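Local coordinates for protein ftsY (Mycoplasma mycoides, PDB 1ZU4) that serves as a signal recognition particle receptor, its NG region pairing a helical bundle with a G domain of the P-loop NTPase fold, at residues 107-112 against 211-216; 175-180 against 217-222. One frame throughout, in Å; residues are numbered along the deposited sequence.

How the contacts relate
Both contacts use helix 206-221, and their centres lie 8 Å apart. Contact 1 (107-112 with 211-216) seats it on the central strand 106-111, whereas contact 2 (175-180 with 217-222) packs its next residues along helix 176-189, which flanks it on the same face of the sheet. A polar cluster joins them: Lys215 NZ stands 3.0 Å from Asp175 OD2 in a salt bridge. Glu212 OE1 comes within 2.6 Å of Asp175 OD1, a distance that may indicate a shared proton. Of the two, contact 1 reaches the probable P-loop, through Gly112. The centre of contact 2 lies about 25 Å from the centre of the chain, that of contact 1 about 17 Å.

Contact 1 of 2, residues 107-112 against 211-216; sequences IFMLVG and AELEKM
Met109 projects from strand 106-111 at helix 206-221 and meets Met216 end-on: its terminal methyl CE lies 3.8 Å from Met216 CB. The contact is thus made at the base of the helix side chain, and the two thioethers lie at a slant to each other instead of running side by side. Met109 keeps CG beside its backbone N (chi1 -52°) and is extended beyond it, which carries CE about halfway across the gap, the CA atoms of Met109 and Leu213 being 9.4 Å apart. One helical turn earlier, Leu213 leans toward the strand, its CD2 4.3 Å from Met109 SD. Val111 CG1 approaches the same CD2 more loosely, at 4.6 Å. Met216 is extended too, and it goes on to touch Pro176 and Val180 of helix 176-189. No hydrogen bond spans the interface; Lys215 NZ and Glu212 OE2 pair within the helix at 3.3 Å. Phe108 and Leu110 pack instead against helix 118-131. Strand 106-111 lies between strands 194-198 and 230-236, which helix 206-221 connects. This is a beta-alpha-beta crossover over a central strand of the mainly parallel sheet of a P-loop fold, and that strand leads into Gly112, probably the start of the Walker A loop.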
ATOM      1  N   ILE A 107      -1.142  -2.553 -17.558  1.00 14.81           N
ATOM      2  CA  ILE A 107      -0.910  -1.127 -17.391  1.00 14.29           C
ATOM      3  C   ILE A 107      -1.359  -0.689 -15.995  1.00 13.39           C
ATOM      4  O   ILE A 107      -2.528  -0.796 -15.673  1.00 13.41           O
ATOM      5  CB  ILE A 107      -1.631  -0.293 -18.495  1.00 14.73           C
ATOM      6  CG1 ILE A 107      -1.236  -0.771 -19.904  1.00 15.04           C
ATOM      7  CG2 ILE A 107      -1.285   1.148 -18.308  1.00 15.24           C
ATOM      8  CD1 ILE A 107      -2.001  -0.077 -21.104  1.00 19.88           C
ATOM      9  N   PHE A 108      -0.426  -0.169 -15.194  1.00 13.21           N
ATOM     10  CA  PHE A 108      -0.730   0.267 -13.838  1.00 14.15           C
ATOM     11  C   PHE A 108      -0.419   1.739 -13.714  1.00 14.11           C
ATOM     12  O   PHE A 108       0.675   2.187 -14.121  1.00 14.70           O
ATOM     13  CB  PHE A 108       0.163  -0.431 -12.800  1.00 14.26           C
ATOM     14  CG  PHE A 108       0.013  -1.901 -12.734  1.00 13.80           C
ATOM     15  CD1 PHE A 108       0.946  -2.637 -12.020  1.00 11.02           C
ATOM     16  CD2 PHE A 108      -1.053  -2.566 -13.381  1.00 11.83           C
ATOM     17  CE1 PHE A 108       0.830  -4.032 -11.949  1.00 15.54           C
ATOM     18  CE2 PHE A 108      -1.187  -3.947 -13.315  1.00 12.53           C
ATOM     19  CZ  PHE A 108      -0.293  -4.681 -12.581  1.00 14.66           C
ATOM     20  N   MET A 109      -1.337   2.498 -13.139  1.00 13.66           N
ATOM     21  CA  MET A 109      -0.991   3.888 -12.763  1.00 16.36           C
ATOM     22  C   MET A 109      -0.659   4.044 -11.296  1.00 16.33           C
ATOM     23  O   MET A 109      -1.260   3.428 -10.472  1.00 18.76           O
ATOM     24  CB  MET A 109      -2.152   4.814 -13.061  1.00 16.34           C
ATOM     25  CG  MET A 109      -2.671   4.707 -14.460  1.00 20.48           C
ATOM     26  SD  MET A 109      -3.948   5.928 -14.634  1.00 30.84           S
ATOM     27  CE  MET A 109      -3.846   6.170 -16.423  1.00 27.42           C
ATOM     28  N   LEU A 110       0.277   4.898 -10.958  1.00 16.29           N
ATOM     29  CA  LEU A 110       0.506   5.203  -9.573  1.00 16.74           C
ATOM     30  C   LEU A 110      -0.016   6.617  -9.332  1.00 16.46           C
ATOM     31  O   LEU A 110       0.177   7.504 -10.167  1.00 16.22           O
ATOM     32  CB  LEU A 110       1.962   5.101  -9.215  1.00 16.73           C
ATOM     33  CG  LEU A 110       2.665   3.737  -9.030  1.00 19.99           C
ATOM     34  CD1 LEU A 110       2.670   3.386  -7.617  1.00 23.04           C
ATOM     35  CD2 LEU A 110       2.148   2.583  -9.881  1.00 20.11           C
ATOM     36  N   VAL A 111      -0.779   6.775  -8.255  1.00 16.63           N
ATOM     37  CA  VAL A 111      -1.434   8.068  -7.955  1.00 18.59           C
ATOM     38  C   VAL A 111      -1.251   8.424  -6.493  1.00 19.65           C
ATOM     39  O   VAL A 111      -0.805   7.598  -5.701  1.00 20.04           O
ATOM     40  CB  VAL A 111      -2.951   8.068  -8.274  1.00 17.65           C
ATOM     41  CG1 VAL A 111      -3.207   7.805  -9.753  1.00 17.88           C
ATOM     42  CG2 VAL A 111      -3.736   7.083  -7.349  1.00 16.59           C
ATOM     43  N   GLY A 112      -1.632   9.646  -6.148  1.00 22.77           N
ATOM     44  CA  GLY A 112      -1.546  10.157  -4.790  1.00 24.24           C
ATOM     45  C   GLY A 112      -1.054  11.596  -4.804  1.00 26.14           C
ATOM     46  O   GLY A 112      -0.616  12.122  -5.851  1.00 23.88           O
ATOM     47  N   ALA A 211      -9.032  15.456 -15.617  1.00 20.83           N
ATOM     48  CA  ALA A 211      -8.988  15.573 -17.083  1.00 21.22           C
ATOM     49  C   ALA A 211      -7.809  14.838 -17.679  1.00 21.23           C
ATOM     50  O   ALA A 211      -7.942  14.190 -18.713  1.00 22.27           O
ATOM     51  CB  ALA A 211      -8.987  17.075 -17.563  1.00 21.00           C
ATOM     52  N   GLU A 212      -6.649  14.983 -17.043  1.00 21.48           N
ATOM     53  CA  GLU A 212      -5.433  14.358 -17.511  1.00 21.31           C
ATOM     54  C   GLU A 212      -5.583  12.843 -17.384  1.00 20.53           C
ATOM     55  O   GLU A 212      -5.211  12.097 -18.317  1.00 20.25           O
ATOM     56  CB  GLU A 212      -4.216  14.881 -16.709  1.00 22.23           C
ATOM     57  CG  GLU A 212      -3.692  16.276 -17.164  1.00 23.12           C
ATOM     58  CD  GLU A 212      -3.292  16.307 -18.660  1.00 24.09           C
ATOM     59  OE1 GLU A 212      -2.812  15.296 -19.197  1.00 29.36           O
ATOM     60  OE2 GLU A 212      -3.454  17.343 -19.320  1.00 32.70           O
ATOM     61  N   LEU A 213      -6.120  12.387 -16.247  1.00 19.66           N
ATOM     62  CA  LEU A 213      -6.316  10.938 -16.057  1.00 19.18           C
ATOM     63  C   LEU A 213      -7.253  10.401 -17.118  1.00 19.26           C
ATOM     64  O   LEU A 213      -7.082   9.289 -17.592  1.00 18.19           O
ATOM     65  CB  LEU A 213      -6.894  10.638 -14.673  1.00 19.83           C
ATOM     66  CG  LEU A 213      -5.967  10.861 -13.444  1.00 21.15           C
ATOM     67  CD1 LEU A 213      -6.683  10.552 -12.170  1.00 22.59           C
ATOM     68  CD2 LEU A 213      -4.731   9.972 -13.567  1.00 22.67           C
ATOM     69  N   GLU A 214      -8.264  11.186 -17.500  1.00 19.48           N
ATOM     70  CA  GLU A 214      -9.193  10.705 -18.493  1.00 19.82           C
ATOM     71  C   GLU A 214      -8.524  10.722 -19.893  1.00 18.81           C
ATOM     72  O   GLU A 214      -8.655   9.757 -20.667  1.00 17.44           O
ATOM     73  CB  GLU A 214     -10.547  11.453 -18.392  1.00 21.05           C
ATOM     74  CG  GLU A 214     -11.537  11.115 -19.483  1.00 25.40           C
ATOM     75  CD  GLU A 214     -12.129   9.719 -19.379  1.00 31.80           C
ATOM     76  OE1 GLU A 214     -12.050   9.121 -18.286  1.00 33.27           O
ATOM     77  OE2 GLU A 214     -12.666   9.207 -20.406  1.00 33.99           O
ATOM     78  N   LYS A 215      -7.771  11.772 -20.214  1.00 18.08           N
ATOM     79  CA  LYS A 215      -6.953  11.718 -21.445  1.00 18.78           C
ATOM     80  C   LYS A 215      -6.093  10.465 -21.499  1.00 18.57           C
ATOM     81  O   LYS A 215      -6.043   9.773 -22.524  1.00 19.27           O
ATOM     82  CB  LYS A 215      -6.043  12.934 -21.591  1.00 18.90           C
ATOM     83  CG  LYS A 215      -6.694  14.116 -22.132  1.00 17.43           C
ATOM     84  CD  LYS A 215      -5.674  15.159 -22.548  1.00 20.43           C
ATOM     85  CE  LYS A 215      -5.546  16.257 -21.515  1.00 25.81           C
ATOM     86  NZ  LYS A 215      -5.134  17.555 -22.166  1.00 29.06           N
ATOM     87  N   MET A 216      -5.442  10.150 -20.389  1.00 18.83           N
ATOM     88  CA  MET A 216      -4.553   8.962 -20.347  1.00 18.42           C
ATOM     89  C   MET A 216      -5.344   7.673 -20.600  1.00 16.91           C
ATOM     90  O   MET A 216      -4.945   6.819 -21.392  1.00 18.71           O
ATOM     91  CB  MET A 216      -3.837   8.908 -19.001  1.00 16.36           C
ATOM     92  CG  MET A 216      -2.713   9.917 -18.932  1.00 19.81           C
ATOM     93  SD  MET A 216      -1.998   9.910 -17.303  1.00 20.14           S
ATOM     94  CE  MET A 216      -0.919  11.274 -17.380  1.00 18.77           C
TER

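Contact 2 of 2, residues 175-180 against 217-222; sequences DPASVV and NKIIQQ
Apolar contacts carry the meeting of Val180 with Ile219 and Ile220. Val180 CG1 lies 3.7 Å from Ile220 CG2 and 4.1 Å from Ile219 CG2, so one methyl touches two consecutive residues of the other helix. It gets there because chi1 of 170° sets CG1 opposite the backbone N. Ile219 sends its other branch toward the start of helix 176-189, where CD1 stands 3.9 Å from Ala177 CB. That methyl also makes the one side-chain-to-backbone approach, with CD1 3.5 Å from Ala177 O. The short helical segments 176-180 and 217-221 run nearly parallel, at 11°, with their axes 9.9 Å apart. No hydrogen bond crosses between the segments; the polar groups at the helix start act locally. Asp175 N-caps its helix: OD1 accepts from Ala177 N at 3.0 Å, the N-H arriving from above the carboxylate plane. Asp175 O takes both Ser178 N and Ser178 OG, the hydroxyl at 2.7 Å and in the carbonyl plane. Beyond the pair, Phe181 also touches Ile219, while Ile107 and Met109 of the sheet meet Ile220. Attachment of the two segments thus rests on aliphatic packing, mostly of branched side chains; the Asp175 carboxylate caps the helix start and, through Lys215, also ties it to helix 206-221.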
ATOM      1  N   ASP A 175       2.334  18.369 -21.489  1.00 25.44           N
ATOM      2  CA  ASP A 175       1.075  17.685 -21.196  1.00 23.59           C
ATOM      3  C   ASP A 175       1.439  16.241 -20.849  1.00 22.73           C
ATOM      4  O   ASP A 175       2.111  15.550 -21.650  1.00 21.99           O
ATOM      5  CB  ASP A 175       0.129  17.719 -22.390  1.00 23.93           C
ATOM      6  CG  ASP A 175      -1.277  17.158 -22.070  1.00 25.32           C
ATOM      7  OD1 ASP A 175      -1.425  16.430 -21.097  1.00 28.08           O
ATOM      8  OD2 ASP A 175      -2.255  17.436 -22.817  1.00 26.18           O
ATOM      9  N   PRO A 176       1.050  15.800 -19.627  1.00 20.77           N
ATOM     10  CA  PRO A 176       1.233  14.419 -19.177  1.00 19.02           C
ATOM     11  C   PRO A 176       0.747  13.353 -20.171  1.00 17.96           C
ATOM     12  O   PRO A 176       1.413  12.315 -20.320  1.00 16.83           O
ATOM     13  CB  PRO A 176       0.411  14.368 -17.887  1.00 19.51           C
ATOM     14  CG  PRO A 176       0.470  15.805 -17.342  1.00 20.67           C
ATOM     15  CD  PRO A 176       0.410  16.646 -18.595  1.00 20.76           C
ATOM     16  N   ALA A 177      -0.400  13.581 -20.830  1.00 15.61           N
ATOM     17  CA  ALA A 177      -0.902  12.607 -21.786  1.00 15.19           C
ATOM     18  C   ALA A 177       0.038  12.416 -22.930  1.00 15.00           C
ATOM     19  O   ALA A 177      -0.002  11.373 -23.547  1.00 16.40           O
ATOM     20  CB  ALA A 177      -2.305  12.972 -22.325  1.00 14.72           C
ATOM     21  N   SER A 178       0.865  13.408 -23.262  1.00 14.45           N
ATOM     22  CA  SER A 178       1.735  13.201 -24.435  1.00 16.41           C
ATOM     23  C   SER A 178       2.820  12.177 -24.114  1.00 16.01           C
ATOM     24  O   SER A 178       3.197  11.392 -24.966  1.00 16.86           O
ATOM     25  CB  SER A 178       2.314  14.508 -24.969  1.00 15.78           C
ATOM     26  OG  SER A 178       3.208  15.066 -24.019  1.00 17.81           O
ATOM     27  N   VAL A 179       3.292  12.154 -22.875  1.00 16.89           N
ATOM     28  CA  VAL A 179       4.256  11.115 -22.455  1.00 16.53           C
ATOM     29  C   VAL A 179       3.571   9.725 -22.512  1.00 16.37           C
ATOM     30  O   VAL A 179       4.143   8.750 -22.994  1.00 17.14           O
ATOM     31  CB  VAL A 179       4.741  11.392 -21.036  1.00 15.89           C
ATOM     32  CG1 VAL A 179       5.737  10.318 -20.567  1.00 15.19           C
ATOM     33  CG2 VAL A 179       5.326  12.860 -20.920  1.00 17.66           C
ATOM     34  N   VAL A 180       2.330   9.662 -22.054  1.00 16.42           N
ATOM     35  CA  VAL A 180       1.551   8.401 -22.123  1.00 16.70           C
ATOM     36  C   VAL A 180       1.345   8.005 -23.574  1.00 16.69           C
ATOM     37  O   VAL A 180       1.577   6.862 -23.929  1.00 18.56           O
ATOM     38  CB  VAL A 180       0.287   8.501 -21.297  1.00 15.61           C
ATOM     39  CG1 VAL A 180      -0.666   7.313 -21.552  1.00 16.87           C
ATOM     40  CG2 VAL A 180       0.681   8.621 -19.816  1.00 15.23           C
ATOM     41  N   ASN A 217      -6.429   7.516 -19.860  1.00 17.24           N
ATOM     42  CA  ASN A 217      -7.362   6.434 -20.006  1.00 17.59           C
ATOM     43  C   ASN A 217      -7.797   6.234 -21.457  1.00 17.60           C
ATOM     44  O   ASN A 217      -7.795   5.110 -21.974  1.00 18.18           O
ATOM     45  CB  ASN A 217      -8.581   6.767 -19.173  1.00 17.17           C
ATOM     46  CG  ASN A 217      -8.387   6.478 -17.706  1.00 20.23           C
ATOM     47  OD1 ASN A 217      -7.430   5.789 -17.295  1.00 19.94           O
ATOM     48  ND2 ASN A 217      -9.324   6.989 -16.880  1.00 24.36           N
ATOM     49  N   LYS A 218      -8.165   7.329 -22.106  1.00 17.43           N
ATOM     50  CA  LYS A 218      -8.592   7.291 -23.501  1.00 18.81           C
ATOM     51  C   LYS A 218      -7.471   6.806 -24.419  1.00 18.93           C
ATOM     52  O   LYS A 218      -7.689   5.999 -25.308  1.00 18.78           O
ATOM     53  CB  LYS A 218      -9.138   8.667 -23.921  1.00 20.18           C
ATOM     54  CG  LYS A 218     -10.572   9.012 -23.333  1.00 21.29           C
ATOM     55  CD  LYS A 218     -11.521   7.787 -23.583  1.00 27.02           C
ATOM     56  CE  LYS A 218     -12.954   8.186 -23.946  1.00 31.78           C
ATOM     57  NZ  LYS A 218     -13.684   7.060 -24.637  1.00 35.34           N
ATOM     58  N   ILE A 219      -6.250   7.252 -24.161  1.00 18.47           N
ATOM     59  CA  ILE A 219      -5.116   6.785 -24.959  1.00 18.33           C
ATOM     60  C   ILE A 219      -4.881   5.274 -24.789  1.00 18.34           C
ATOM     61  O   ILE A 219      -4.627   4.547 -25.783  1.00 18.18           O
ATOM     62  CB  ILE A 219      -3.799   7.552 -24.581  1.00 16.93           C
ATOM     63  CG1 ILE A 219      -3.814   8.917 -25.266  1.00 16.28           C
ATOM     64  CG2 ILE A 219      -2.578   6.801 -25.142  1.00 17.67           C
ATOM     65  CD1 ILE A 219      -2.947   9.932 -24.656  1.00 15.40           C
ATOM     66  N   ILE A 220      -4.921   4.817 -23.533  1.00 18.85           N
ATOM     67  CA  ILE A 220      -4.522   3.436 -23.233  1.00 18.65           C
ATOM     68  C   ILE A 220      -5.624   2.418 -23.580  1.00 19.79           C
ATOM     69  O   ILE A 220      -5.322   1.328 -24.085  1.00 20.36           O
ATOM     70  CB  ILE A 220      -3.914   3.238 -21.799  1.00 18.79           C
ATOM     71  CG1 ILE A 220      -4.992   3.309 -20.708  1.00 18.50           C
ATOM     72  CG2 ILE A 220      -2.770   4.249 -21.529  1.00 15.77           C
ATOM     73  CD1 ILE A 220      -4.437   3.482 -19.300  1.00 19.58           C
ATOM     74  N   GLN A 221      -6.876   2.794 -23.363  1.00 20.91           N
ATOM     75  CA  GLN A 221      -8.015   1.913 -23.655  1.00 21.02           C
ATOM     76  C   GLN A 221      -8.187   1.589 -25.150  1.00 22.60           C
ATOM     77  O   GLN A 221      -8.874   0.625 -25.505  1.00 22.27           O
ATOM     78  CB  GLN A 221      -9.274   2.480 -23.031  1.00 21.06           C
ATOM     79  CG  GLN A 221      -9.177   2.525 -21.526  1.00 19.36           C
ATOM     80  CD  GLN A 221     -10.284   3.260 -20.893  1.00 20.78           C
ATOM     81  OE1 GLN A 221     -10.858   4.130 -21.499  1.00 24.37           O
ATOM     82  NE2 GLN A 221     -10.582   2.951 -19.625  1.00 24.09           N
ATOM     83  N   GLN A 222      -7.535   2.367 -26.012  1.00 23.06           N
ATOM     84  CA  GLN A 222      -7.474   2.024 -27.443  1.00 24.81           C
ATOM     85  C   GLN A 222      -6.611   0.797 -27.676  1.00 25.58           C
ATOM     86  O   GLN A 222      -6.777   0.101 -28.680  1.00 26.81           O
ATOM     87  CB  GLN A 222      -6.884   3.172 -28.268  1.00 24.40           C
ATOM     88  CG  GLN A 222      -7.829   4.366 -28.394  1.00 23.28           C
ATOM     89  CD  GLN A 222      -7.189   5.440 -29.194  1.00 25.22           C
ATOM     90  OE1 GLN A 222      -6.930   5.261 -30.378  1.00 25.98           O
ATOM     91  NE2 GLN A 222      -6.878   6.558 -28.552  1.00 19.11           N
TER